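Local coordinates for xylose isomerase-like TIM barrel (Anabaena variabilis ATCC 29413, PDB 2QW5), which probably acts as a zinc-dependent sugar or sugar phosphate isomerase or epimerase, and holds zinc and D-xylose in its barrel, at residues Ile11-Met17 with Ile278-Asn284; Ser46-Ile52 with Val82-Val88; Leu267-Val271 with Leu329-Gly333. All coordinates share one frame; numbering follows the deposited sequence. Where two conformers were deposited one is given.

Contact 1 of 3, residues Ile11-Met17 with Ile278-Asn284. With ZN (zinc ion), chain D; XLS (D-xylose), chain C.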
# COMPACT_ATOMS: atom_id res chain seq x y z
N ILE A 11 -2.92 15.43 -37.86
CA ILE A 11 -2.91 14.33 -36.92
C ILE A 11 -1.60 14.40 -36.16
O ILE A 11 -0.53 14.40 -36.77
CB ILE A 11 -3.06 12.93 -37.63
CG1 ILE A 11 -4.27 12.90 -38.56
CG2 ILE A 11 -3.15 11.78 -36.59
CD1 ILE A 11 -5.55 13.25 -37.88
N TYR A 12 -1.70 14.46 -34.83
CA TYR A 12 -0.53 14.48 -33.94
C TYR A 12 -0.42 13.12 -33.25
O TYR A 12 -1.34 12.32 -33.34
CB TYR A 12 -0.71 15.53 -32.85
CG TYR A 12 -0.64 16.99 -33.25
CD1 TYR A 12 -0.75 17.43 -34.60
CD2 TYR A 12 -0.62 17.99 -32.25
CE1 TYR A 12 -0.73 18.83 -34.90
CE2 TYR A 12 -0.61 19.34 -32.57
CZ TYR A 12 -0.66 19.76 -33.88
OH TYR A 12 -0.66 21.11 -34.14
N ILE A 13 0.71 12.85 -32.63
CA ILE A 13 0.87 11.67 -31.76
C ILE A 13 1.55 12.04 -30.46
O ILE A 13 2.46 12.86 -30.44
CB ILE A 13 1.59 10.53 -32.49
CG1 ILE A 13 1.58 9.26 -31.63
CG2 ILE A 13 2.99 10.98 -32.95
CD1 ILE A 13 1.95 7.97 -32.40
N SER A 14 1.09 11.43 -29.36
CA SER A 14 1.68 11.65 -28.05
C SER A 14 3.04 10.95 -27.86
O SER A 14 3.18 9.79 -28.20
CB SER A 14 0.78 11.11 -26.96
OG SER A 14 1.39 11.28 -25.70
N PHE A 15 3.97 11.64 -27.20
CA PHE A 15 5.26 11.05 -26.78
C PHE A 15 5.11 10.02 -25.64
O PHE A 15 6.10 9.43 -25.27
CB PHE A 15 6.37 12.09 -26.50
CG PHE A 15 7.39 12.16 -27.60
CD1 PHE A 15 6.99 12.43 -28.91
CD2 PHE A 15 8.75 11.90 -27.33
CE1 PHE A 15 7.92 12.46 -29.95
CE2 PHE A 15 9.70 11.92 -28.38
CZ PHE A 15 9.28 12.22 -29.69
N PHE A 16 3.89 9.82 -25.09
CA PHE A 16 3.64 8.67 -24.17
C PHE A 16 3.88 7.27 -24.80
O PHE A 16 3.82 6.26 -24.09
CB PHE A 16 2.23 8.74 -23.59
CG PHE A 16 2.00 9.89 -22.65
CD1 PHE A 16 3.02 10.39 -21.82
CD2 PHE A 16 0.74 10.43 -22.53
CE1 PHE A 16 2.77 11.38 -20.89
CE2 PHE A 16 0.51 11.46 -21.61
CZ PHE A 16 1.52 11.91 -20.78
N MSE A 17 4.07 7.20 -26.12
CA MSE A 17 4.51 5.99 -26.80
C MSE A 17 5.94 5.66 -26.32
O MSE A 17 6.35 4.50 -26.38
CB MSE A 17 4.53 6.19 -28.31
CG MSE A 17 4.97 4.96 -29.17
SE MSE A 17 3.78 3.49 -28.88
CE MSE A 17 2.53 3.91 -30.22
N ILE A 278 -6.14 16.55 -34.33
CA ILE A 278 -6.64 15.33 -33.67
C ILE A 278 -5.41 14.55 -33.23
O ILE A 278 -4.64 14.15 -34.07
CB ILE A 278 -7.48 14.44 -34.63
CG1 ILE A 278 -8.73 15.18 -35.13
CG2 ILE A 278 -7.89 13.13 -33.95
CD1 ILE A 278 -9.74 15.47 -34.05
N ALA A 279 -5.20 14.36 -31.90
CA ALA A 279 -4.00 13.66 -31.40
C ALA A 279 -4.23 12.18 -31.09
O ALA A 279 -5.18 11.84 -30.44
CB ALA A 279 -3.46 14.33 -30.20
N VAL A 280 -3.36 11.32 -31.61
CA VAL A 280 -3.34 9.90 -31.29
C VAL A 280 -2.60 9.81 -29.94
O VAL A 280 -1.45 10.18 -29.87
CB VAL A 280 -2.54 9.09 -32.37
CG1 VAL A 280 -2.22 7.66 -31.86
CG2 VAL A 280 -3.31 9.09 -33.68
N GLU A 281 -3.29 9.35 -28.89
CA GLU A 281 -2.67 9.21 -27.58
C GLU A 281 -2.62 7.75 -27.13
O GLU A 281 -3.58 7.20 -26.61
CB GLU A 281 -3.36 10.06 -26.54
CG GLU A 281 -2.47 10.21 -25.29
CD GLU A 281 -3.11 11.02 -24.22
OE1 GLU A 281 -4.29 10.69 -23.94
OE2 GLU A 281 -2.45 11.92 -23.67
N ILE A 282 -1.46 7.12 -27.35
CA ILE A 282 -1.22 5.74 -27.01
C ILE A 282 -0.17 5.73 -25.87
O ILE A 282 0.93 6.31 -25.99
CB ILE A 282 -0.71 4.96 -28.27
CG1 ILE A 282 -1.84 4.90 -29.34
CG2 ILE A 282 -0.25 3.53 -27.89
CD1 ILE A 282 -1.42 4.21 -30.64
N PHE A 283 -0.53 5.04 -24.78
CA PHE A 283 0.30 4.89 -23.59
C PHE A 283 1.04 3.57 -23.75
O PHE A 283 0.47 2.51 -23.59
CB PHE A 283 -0.57 4.88 -22.33
CG PHE A 283 -1.09 6.22 -21.97
CD1 PHE A 283 -2.13 6.78 -22.69
CD2 PHE A 283 -0.53 6.96 -20.94
CE1 PHE A 283 -2.64 8.05 -22.37
CE2 PHE A 283 -1.07 8.23 -20.60
CZ PHE A 283 -2.11 8.75 -21.34
N ASN A 284 2.31 3.62 -24.12
CA ASN A 284 3.06 2.37 -24.28
C ASN A 284 3.30 1.72 -22.89
O ASN A 284 3.25 2.39 -21.86
CB ASN A 284 4.35 2.65 -25.06
CG ASN A 284 4.99 1.41 -25.60
OD1 ASN A 284 4.41 0.33 -25.53
ND2 ASN A 284 6.22 1.55 -26.16
ZN ZN D . -5.60 11.85 -22.76
C1 XLS C . -3.46 10.47 -18.63
C2 XLS C . -3.01 11.84 -18.15
C3 XLS C . -1.69 11.82 -17.29
C4 XLS C . -0.76 12.99 -17.54
O1 XLS C . -4.82 10.04 -18.75
O2 XLS C . -2.96 12.79 -19.22
O3 XLS C . -0.83 10.68 -17.38
O4 XLS C . -1.51 14.17 -17.43
O HOH W 1 1.21 7.76 -28.39
O HOH W 2 -5.07 10.67 -21.20

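Contact 2 of 3, residues Ser46-Ile52 with Val82-Val88. With XLS (D-xylose), chain C.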
# COMPACT_ATOMS: atom_id res chain seq x y z
N SER A 46 1.99 15.33 -38.22
CA SER A 46 2.40 16.74 -38.38
C SER A 46 2.66 17.48 -37.05
O SER A 46 3.12 18.64 -37.05
CB SER A 46 1.36 17.46 -39.20
OG SER A 46 0.16 17.50 -38.48
N GLY A 47 2.41 16.81 -35.94
CA GLY A 47 2.71 17.39 -34.64
C GLY A 47 2.79 16.35 -33.54
O GLY A 47 2.40 15.20 -33.72
N PHE A 48 3.30 16.78 -32.39
CA PHE A 48 3.60 15.84 -31.25
C PHE A 48 3.19 16.40 -29.92
O PHE A 48 3.29 17.58 -29.76
CB PHE A 48 5.09 15.51 -31.29
CG PHE A 48 5.50 14.93 -32.60
CD1 PHE A 48 5.38 13.56 -32.84
CD2 PHE A 48 5.84 15.76 -33.64
CE1 PHE A 48 5.68 13.03 -34.12
CE2 PHE A 48 6.12 15.25 -34.93
CZ PHE A 48 6.04 13.89 -35.16
N GLU A 49 2.68 15.56 -29.00
CA GLU A 49 2.33 16.03 -27.67
C GLU A 49 3.52 15.67 -26.81
O GLU A 49 3.89 14.51 -26.73
CB GLU A 49 1.12 15.37 -27.00
CG GLU A 49 -0.10 15.15 -27.80
CD GLU A 49 -1.30 14.80 -26.89
OE1 GLU A 49 -1.13 14.31 -25.73
OE2 GLU A 49 -2.41 15.04 -27.35
N PHE A 50 4.08 16.67 -26.17
CA PHE A 50 5.20 16.54 -25.24
C PHE A 50 4.70 16.65 -23.82
O PHE A 50 4.14 17.70 -23.46
CB PHE A 50 6.18 17.69 -25.49
CG PHE A 50 7.14 17.46 -26.63
CD1 PHE A 50 7.00 16.44 -27.58
CD2 PHE A 50 8.17 18.40 -26.81
CE1 PHE A 50 7.95 16.29 -28.61
CE2 PHE A 50 9.08 18.28 -27.84
CZ PHE A 50 8.97 17.23 -28.74
N PRO A 51 4.83 15.56 -23.02
CA PRO A 51 4.57 15.72 -21.60
C PRO A 51 5.65 16.59 -20.98
O PRO A 51 6.81 16.46 -21.36
CB PRO A 51 4.63 14.29 -21.04
CG PRO A 51 5.50 13.53 -22.01
CD PRO A 51 5.17 14.15 -23.35
N ILE A 52 5.28 17.51 -20.09
CA ILE A 52 6.25 18.34 -19.38
C ILE A 52 6.35 17.82 -17.97
O ILE A 52 5.41 18.01 -17.14
CB ILE A 52 5.94 19.86 -19.42
CG1 ILE A 52 5.81 20.33 -20.89
CG2 ILE A 52 6.99 20.69 -18.62
CD1 ILE A 52 7.03 20.08 -21.82
N VAL A 82 7.05 21.54 -37.59
CA VAL A 82 6.45 20.57 -36.63
C VAL A 82 5.85 21.32 -35.45
O VAL A 82 6.52 22.11 -34.84
CB VAL A 82 7.50 19.53 -36.15
CG1 VAL A 82 6.99 18.67 -34.93
CG2 VAL A 82 7.91 18.66 -37.31
N LYS A 83 4.57 21.09 -35.18
CA LYS A 83 3.88 21.70 -34.04
C LYS A 83 3.92 20.81 -32.80
O LYS A 83 3.89 19.59 -32.91
CB LYS A 83 2.43 22.04 -34.41
CG LYS A 83 2.31 23.27 -35.37
CD LYS A 83 0.82 23.69 -35.51
CE LYS A 83 0.61 24.99 -36.35
NZ LYS A 83 1.12 24.83 -37.78
N ILE A 84 3.92 21.44 -31.63
CA ILE A 84 3.96 20.76 -30.36
C ILE A 84 2.80 21.24 -29.52
O ILE A 84 2.52 22.43 -29.52
CB ILE A 84 5.23 21.12 -29.59
CG1 ILE A 84 6.51 20.74 -30.37
CG2 ILE A 84 5.28 20.49 -28.16
CD1 ILE A 84 6.65 19.30 -30.64
N SER A 85 2.09 20.29 -28.91
CA SER A 85 1.13 20.54 -27.82
C SER A 85 1.80 19.95 -26.55
O SER A 85 2.71 19.13 -26.63
CB SER A 85 -0.21 19.92 -28.11
OG SER A 85 -0.11 18.52 -28.24
N THR A 86 1.38 20.39 -25.37
CA THR A 86 1.95 19.91 -24.13
C THR A 86 0.90 19.25 -23.24
O THR A 86 -0.30 19.61 -23.29
CB THR A 86 2.65 21.01 -23.32
OG1 THR A 86 1.68 22.01 -22.95
CG2 THR A 86 3.75 21.60 -24.07
N ASN A 87 1.37 18.27 -22.47
CA ASN A 87 0.59 17.58 -21.47
C ASN A 87 1.20 17.94 -20.10
O ASN A 87 2.38 17.69 -19.82
CB ASN A 87 0.55 16.08 -21.71
CG ASN A 87 -0.39 15.38 -20.79
OD1 ASN A 87 -0.13 15.27 -19.61
ND2 ASN A 87 -1.47 14.86 -21.35
N VAL A 88 0.37 18.54 -19.27
CA VAL A 88 0.78 19.07 -17.98
C VAL A 88 -0.26 18.72 -16.95
O VAL A 88 -1.44 18.86 -17.22
CB VAL A 88 0.95 20.63 -18.02
CG1 VAL A 88 1.19 21.16 -16.64
CG2 VAL A 88 2.14 21.04 -18.94
C1 XLS C . -3.46 10.47 -18.63
C2 XLS C . -3.01 11.84 -18.15
C3 XLS C . -1.69 11.82 -17.29
C4 XLS C . -0.76 12.99 -17.54
O1 XLS C . -4.82 10.04 -18.75
O2 XLS C . -2.96 12.79 -19.22
O3 XLS C . -0.83 10.68 -17.38
O4 XLS C . -1.51 14.17 -17.43

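Contact 3 of 3, residues Leu267-Val271 with Leu329-Gly333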
# COMPACT_ATOMS: atom_id res chain seq x y z
N LEU A 267 -16.65 10.81 -33.31
CA LEU A 267 -16.13 11.83 -34.21
C LEU A 267 -17.16 12.66 -34.98
O LEU A 267 -16.86 13.82 -35.31
CB LEU A 267 -15.13 11.25 -35.23
CG LEU A 267 -13.72 10.81 -34.78
CD1 LEU A 267 -13.03 10.28 -35.98
CD2 LEU A 267 -12.92 11.95 -34.18
N THR A 268 -18.31 12.10 -35.31
CA THR A 268 -19.29 12.84 -36.11
C THR A 268 -19.67 14.21 -35.51
O THR A 268 -19.54 15.21 -36.20
CB THR A 268 -20.52 12.00 -36.46
OG1 THR A 268 -20.08 10.92 -37.29
CG2 THR A 268 -21.57 12.85 -37.18
N PRO A 269 -20.09 14.26 -34.22
CA PRO A 269 -20.42 15.58 -33.66
C PRO A 269 -19.24 16.55 -33.54
O PRO A 269 -19.44 17.77 -33.66
CB PRO A 269 -21.03 15.25 -32.29
CG PRO A 269 -20.60 13.86 -31.99
CD PRO A 269 -20.36 13.17 -33.27
N ILE A 270 -18.04 16.02 -33.33
CA ILE A 270 -16.84 16.82 -33.16
C ILE A 270 -16.40 17.45 -34.47
O ILE A 270 -16.15 18.65 -34.51
CB ILE A 270 -15.66 15.97 -32.56
CG1 ILE A 270 -15.98 15.61 -31.09
CG2 ILE A 270 -14.34 16.74 -32.65
CD1 ILE A 270 -15.03 14.56 -30.49
N VAL A 271 -16.30 16.65 -35.53
CA VAL A 271 -15.84 17.17 -36.85
C VAL A 271 -16.76 18.30 -37.40
O VAL A 271 -16.28 19.17 -38.09
CB VAL A 271 -15.57 16.05 -37.91
CG1 VAL A 271 -14.51 15.08 -37.39
CG2 VAL A 271 -16.83 15.34 -38.29
N LEU A 329 -12.00 9.06 -40.31
CA LEU A 329 -12.27 10.46 -40.65
C LEU A 329 -12.80 10.54 -42.08
O LEU A 329 -13.78 11.22 -42.32
CB LEU A 329 -11.05 11.36 -40.48
CG LEU A 329 -10.69 11.75 -39.05
CD1 LEU A 329 -9.26 12.29 -39.05
CD2 LEU A 329 -11.72 12.71 -38.40
N LYS A 330 -12.18 9.81 -43.01
CA LYS A 330 -12.66 9.77 -44.41
C LYS A 330 -14.12 9.30 -44.52
O LYS A 330 -14.86 9.86 -45.31
CB LYS A 330 -11.75 8.91 -45.29
CG LYS A 330 -12.04 8.99 -46.78
CD LYS A 330 -11.04 8.15 -47.56
CE LYS A 330 -11.40 8.11 -49.05
NZ LYS A 330 -11.32 9.46 -49.64
N LYS A 331 -14.52 8.31 -43.71
CA LYS A 331 -15.90 7.82 -43.69
C LYS A 331 -16.92 8.86 -43.26
O LYS A 331 -18.04 8.83 -43.74
CB LYS A 331 -16.07 6.62 -42.74
CG LYS A 331 -15.42 5.35 -43.20
CD LYS A 331 -15.68 4.26 -42.18
CE LYS A 331 -14.82 3.05 -42.42
NZ LYS A 331 -14.98 2.09 -41.30
N ILE A 332 -16.53 9.77 -42.38
CA ILE A 332 -17.42 10.83 -41.89
C ILE A 332 -17.61 11.93 -42.94
O ILE A 332 -18.69 12.52 -43.00
CB ILE A 332 -16.90 11.39 -40.53
CG1 ILE A 332 -16.98 10.28 -39.48
CG2 ILE A 332 -17.73 12.60 -40.04
CD1 ILE A 332 -16.24 10.63 -38.28
N GLY A 333 -16.58 12.21 -43.75
CA GLY A 333 -16.65 13.23 -44.81
C GLY A 333 -17.58 12.84 -45.97
O GLY A 333 -17.46 11.76 -46.59

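Contact 1 of 3, residues Ile11-Met17 with Ile278-Asn284
Phe16 and Phe283 meet beside the bound sugar, their rings at 29° to each other and slid apart so that they barely overlap. Phe16 CD2 sits over one face of the Phe283 ring, 3.4 Å from Phe283 CE2, and Phe283 CZ in turn touches C1 of D-xylose at 3.5 Å. Next to this pair, Glu281 gives OE1 to the zinc ion at 2.1 Å, while its OE2 lies at the edge of the Phe16 ring, near the ring plane. Its CG stands anti to the backbone N (chi1 -164°) and the chain runs out straight beyond, which carries the carboxylate past Ser14 CB to the metal. Glu183, Asp216 and Gln247 also bind the zinc, and a water on the metal lies a short 2.5 Å from O1 of the sugar.

Behind this first shell is the seam that closes the TIM barrel, where strand 11-14 runs parallel to strand 278-280. Tyr12 N bonds to Ile278 O, Val280 N to Tyr12 O at 2.8 Å, and Ser14 N to Val280 O. At the end of the strands a water bridges Ser14 O and Ile282 N. Ser14 OG accepts from Phe16 N at 3.0 Å, an ST turn at the point where the 3-10 segment carrying Phe16 begins. Asn284 then grips that segment twice: its N bonds to Phe16 O, and its ND2, which also bonds to Phe300 O, reaches Met17 O in the carbonyl plane. Selenomethionine 17 bends back, bringing CE to 3.6 Å from Ile282 CG2.

Glu281 OE2 also lies close to Glu49 OE1, two carboxylates side by side next to the metal. Glu281 and Phe283, two residues apart, thus contribute one ligand to the zinc and one packing contact to the sugar.

Contact 2 of 3, residues Ser46-Ile52 with Val82-Val88
The Phe50 ring takes Ile84 over one face, with CD1 3.8 Å from the ring centroid and 17° off the normal, a CH-pi contact; Ile84 CG2 touches the same ring near CG and CD2. Phe48 is met differently: Val82 CG1 comes in at the ring edge, in plane, 3.4 Å from Phe48 CD2. Phe48, Phe50 and Ile84 lie on the outer side of two parallel strands, 47-51 and 83-87, joined through helix 60-76 as a beta-alpha-beta unit of the TIM barrel, and Val82 just precedes the second strand. Helix 27-42 covers both phenylalanine side chains, and Phe15 meets Phe50 edge-to-face.

The backbones are laced in regular parallel fashion. Phe48 N bonds to Lys83 O, Ser85 N to Phe48 O, Phe50 N to Ser85 O at 2.9 Å, Asn87 N to Phe50 O and Ile52 N to Asn87 O.

On the face of Glu49, Ser85 and Asn87 the chemistry turns polar. Ser85 OG stands between its backbone N and carbonyl carbon (chi1 62°), which turns it to Glu49 CG, 3.4 Å away. Tyr245 OH bonds to both Ser85 OG and Glu49 OE2, and Gln247 NE2, from a zinc ligand, holds Glu49 OE2 as well, which makes Glu49 a second-shell residue. Asn87 leads from this face to the sugar: its ND2 makes a weak bond to O2 of D-xylose, and its OD1 accepts from O4 of the sugar at 2.8 Å.

Contact 3 of 3, residues Leu267-Val271 with Leu329-Gly333
Ile332 is directed toward helix 263-273 and lies across Leu267 at about a right angle, its CD1 pressed against Leu267 CB at 3.3 Å, closer than usual carbon contact. This is helix-to-helix packing on the outside of the TIM barrel: the C-terminal helix 314-332 ends against the helix that leads into the last barrel strand. Ile332 forks to do its work. With CG1 anti to the carbonyl carbon (chi1 -65°), one branch carries CD1 to Leu267, while CG2 turns to Val271 CG2 at a tight 3.4 Å.

Leu329, one turn earlier, also crosses Leu267 nearly square on, but meets it by methyl groups, CD2 to Leu267 CD1 at 3.7 Å. The same CD2 rests obliquely on Val271 CG1, 3.8 Å away, so a single methyl bridges two residues one turn apart on the facing helix. Leu267 and Val271 thus each touch both Leu329 and Ile332.

The joint is apolar throughout, apart from the hydroxyl of Thr268, which lies against Ile332 and bonds back to Lys264 O within its own helix. On another side of helix 263-273, Pro269 and Ile270 pack against the preceding barrel helix, 227-240. Val271 N bonds to Leu267 O at 2.9 Å, keeping the two receiving side chains one turn apart, and Thr268 OG1 comes to 3.8 Å from Ile332 CG1.

In the fold
Contacts 1 and 2 are buried core joints of one closed sheet and share a boundary: strand 11-14 lies next to strand 47-51, with Phe15 N probably bonded to Glu49 O. Both are held by backbone ladders and both reach the sugar, but contact 1 alone gives a zinc ligand, whereas contact 2 supplies an amide to D-xylose and a second-shell carboxylate. Contact 3 sits at the surface, its centre about 19 Å from that of contact 1, and joins helices almost wholly by apolar side chains, with no backbone ladder. It still reaches the barrel: helix 263-273 runs on to strand 278-280, and Leu329 CD1 touches Ile11 CD1 at 4.0 Å.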